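Long-range contact in methyltransferase domain-containing protein (Serratia marcescens, PDB 7CLF), which probably transfers a methyl group from S-adenosyl-L-methionine to a hydroxyl oxygen of its substrate, as an O-methyltransferase: residues Q202-L207 and V222-V227. Residues are numbered along the deposited sequence; the frame is centred on the assembly and turned at random.
Sequences QASAFL and VVEGDV. With SAH (S-adenosyl-L-homocysteine), chain D.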
loop_
_atom_site.group_PDB
_atom_site.type_symbol
_atom_site.label_atom_id
_atom_site.label_comp_id
_atom_site.label_asym_id
_atom_site.label_seq_id
_atom_site.Cartn_x
_atom_site.Cartn_y
_atom_site.Cartn_z
ATOM N N GLN A 202 -7.493 9.880 -27.809
ATOM C CA GLN A 202 -7.323 8.460 -27.526
ATOM C C GLN A 202 -8.588 7.872 -26.930
ATOM O O GLN A 202 -8.923 6.709 -27.183
ATOM C CB GLN A 202 -6.150 8.236 -26.576
ATOM C CG GLN A 202 -4.849 8.847 -27.022
ATOM C CD GLN A 202 -4.592 10.188 -26.375
ATOM O OE1 GLN A 202 -5.479 11.037 -26.298
ATOM N NE2 GLN A 202 -3.373 10.381 -25.890
ATOM N N ALA A 203 -9.289 8.654 -26.110
ATOM C CA ALA A 203 -10.497 8.144 -25.485
ATOM C C ALA A 203 -11.657 8.152 -26.464
ATOM O O ALA A 203 -12.520 7.269 -26.402
ATOM C CB ALA A 203 -10.833 8.959 -24.228
ATOM N N SER A 204 -11.671 9.122 -27.386
ATOM C CA SER A 204 -12.658 9.120 -28.453
ATOM C C SER A 204 -12.591 7.817 -29.236
ATOM O O SER A 204 -13.624 7.194 -29.515
ATOM C CB SER A 204 -12.428 10.320 -29.379
ATOM O OG SER A 204 -12.866 11.513 -28.760
ATOM N N ALA A 205 -11.367 7.384 -29.574
ATOM C CA ALA A 205 -11.197 6.170 -30.369
ATOM C C ALA A 205 -11.753 4.952 -29.640
ATOM O O ALA A 205 -12.530 4.175 -30.209
ATOM C CB ALA A 205 -9.723 5.961 -30.715
ATOM N N PHE A 206 -11.366 4.767 -28.375
ATOM C CA PHE A 206 -11.933 3.682 -27.579
ATOM C C PHE A 206 -13.450 3.807 -27.499
ATOM O O PHE A 206 -14.187 2.841 -27.740
ATOM C CB PHE A 206 -11.313 3.695 -26.178
ATOM C CG PHE A 206 -12.044 2.836 -25.175
ATOM C CD1 PHE A 206 -11.805 1.471 -25.108
ATOM C CD2 PHE A 206 -12.952 3.396 -24.293
ATOM C CE1 PHE A 206 -12.466 0.672 -24.180
ATOM C CE2 PHE A 206 -13.613 2.603 -23.360
ATOM C CZ PHE A 206 -13.368 1.239 -23.306
ATOM N N LEU A 207 -13.924 5.012 -27.179
ATOM C CA LEU A 207 -15.352 5.266 -27.010
ATOM C C LEU A 207 -16.139 5.012 -28.291
ATOM O O LEU A 207 -17.252 4.470 -28.245
ATOM C CB LEU A 207 -15.542 6.703 -26.537
ATOM C CG LEU A 207 -16.937 7.238 -26.308
ATOM C CD1 LEU A 207 -17.532 6.605 -25.060
ATOM C CD2 LEU A 207 -16.824 8.757 -26.185
ATOM N N VAL A 222 -19.809 11.414 -31.247
ATOM C CA VAL A 222 -18.536 11.540 -30.545
ATOM C C VAL A 222 -17.711 12.623 -31.227
ATOM O O VAL A 222 -17.397 12.517 -32.420
ATOM C CB VAL A 222 -17.769 10.209 -30.503
ATOM C CG1 VAL A 222 -16.416 10.399 -29.802
ATOM C CG2 VAL A 222 -18.589 9.152 -29.801
ATOM N N VAL A 223 -17.335 13.648 -30.462
ATOM C CA VAL A 223 -16.624 14.821 -30.964
ATOM C C VAL A 223 -15.286 14.906 -30.242
ATOM O O VAL A 223 -15.243 14.979 -29.009
ATOM C CB VAL A 223 -17.439 16.100 -30.727
ATOM C CG1 VAL A 223 -16.644 17.320 -31.095
ATOM C CG2 VAL A 223 -18.749 16.048 -31.494
ATOM N N GLU A 224 -14.197 14.908 -30.992
ATOM C CA GLU A 224 -12.891 15.099 -30.377
ATOM C C GLU A 224 -12.695 16.567 -30.031
ATOM O O GLU A 224 -13.097 17.464 -30.780
ATOM C CB GLU A 224 -11.768 14.621 -31.301
ATOM C CG GLU A 224 -11.830 13.126 -31.614
ATOM C CD GLU A 224 -10.516 12.591 -32.169
ATOM O OE1 GLU A 224 -9.486 13.288 -32.032
ATOM O OE2 GLU A 224 -10.512 11.481 -32.744
ATOM N N GLY A 225 -12.093 16.814 -28.877
ATOM C CA GLY A 225 -11.868 18.187 -28.489
ATOM C C GLY A 225 -10.925 18.290 -27.315
ATOM O O GLY A 225 -10.290 17.313 -26.907
ATOM N N ASP A 226 -10.835 19.509 -26.793
ATOM C CA ASP A 226 -10.023 19.804 -25.619
ATOM C C ASP A 226 -10.701 20.963 -24.909
ATOM O O ASP A 226 -10.782 22.064 -25.460
ATOM C CB ASP A 226 -8.586 20.143 -26.015
ATOM C CG ASP A 226 -7.688 20.394 -24.820
ATOM O OD1 ASP A 226 -8.185 20.548 -23.677
ATOM O OD2 ASP A 226 -6.466 20.441 -25.040
ATOM N N VAL A 227 -11.196 20.709 -23.695
ATOM C CA VAL A 227 -11.938 21.731 -22.968
ATOM C C VAL A 227 -11.008 22.788 -22.389
ATOM O O VAL A 227 -11.457 23.890 -22.049
ATOM C CB VAL A 227 -12.807 21.069 -21.876
ATOM C CG1 VAL A 227 -11.938 20.414 -20.817
ATOM C CG2 VAL A 227 -13.765 22.070 -21.249
HETATM N N SAH D . -17.145 11.556 -16.943
HETATM C CA SAH D . -16.767 10.199 -16.551
HETATM C CB SAH D . -15.242 9.989 -16.604
HETATM C CG SAH D . -14.332 10.877 -15.752
HETATM S SD SAH D . -12.556 10.530 -16.048
HETATM C C SAH D . -17.318 9.909 -15.162
HETATM O O SAH D . -18.053 10.724 -14.596
HETATM O OXT SAH D . -17.056 8.848 -14.585
HETATM C "C5'" SAH D . -12.233 12.155 -16.783
HETATM C "C4'" SAH D . -12.387 12.190 -18.305
HETATM O "O4'" SAH D . -12.117 13.507 -18.768
HETATM C "C3'" SAH D . -11.391 11.272 -18.990
HETATM O "O3'" SAH D . -12.068 10.351 -19.799
HETATM C "C2'" SAH D . -10.545 12.193 -19.847
HETATM O "O2'" SAH D . -10.243 11.647 -21.109
HETATM C "C1'" SAH D . -11.388 13.440 -19.966
HETATM N N9 SAH D . -10.550 14.634 -20.138
HETATM C C8 SAH D . -9.439 14.996 -19.422
HETATM N N7 SAH D . -8.967 16.170 -19.915
HETATM C C5 SAH D . -9.755 16.552 -20.938
HETATM C C6 SAH D . -9.719 17.656 -21.778
HETATM N N6 SAH D . -8.764 18.575 -21.630
HETATM N N1 SAH D . -10.680 17.785 -22.761
HETATM C C2 SAH D . -11.662 16.831 -22.891
HETATM N N3 SAH D . -11.693 15.727 -22.050
HETATM C C4 SAH D . -10.753 15.599 -21.091
#
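Ser204 and Glu224 bring the two backbones closest, with their CA atoms 6.3 Å apart. Helix 202-207 runs nearly antiparallel to strand 222-224, at 162°, and the axes approach to 8.5 Å. No hydrogen bond joins the two segments. Ser204 points at the strand and fits between Val222 and Glu224. Its OG lies 3.4 Å from Glu224 CG and meets Val222 CG1. With OG anti to its carbonyl carbon (chi1 -75°), the hydroxyl hydrogen-bonds to Leu200 O, four residues back. The side chains of Leu207 and Val222 cross at a slant, with Leu207 CD2 4.0 Å from Val222 CG1 and touching CG2. Glu224 lays its CG against Ser204, and the extended chain beyond carries OE2 to a salt bridge with Arg208, the next helix residue after Leu207. Past the strand end, the chain reads the adenine. SAH N6 donates to Asp226 OD1 at 2.9 Å. Val227 N donates to SAH N1 at 3.1 Å, almost straight at 170°. Val227 CG1 sits off the adenine plane at its N1-C6 edge, 3.5 Å from SAH N1. This is the helix-to-second-strand half of a right-handed beta-alpha-beta crossover in the Rossmann-like methyltransferase fold, with the adenine site at the strand's C-terminal end.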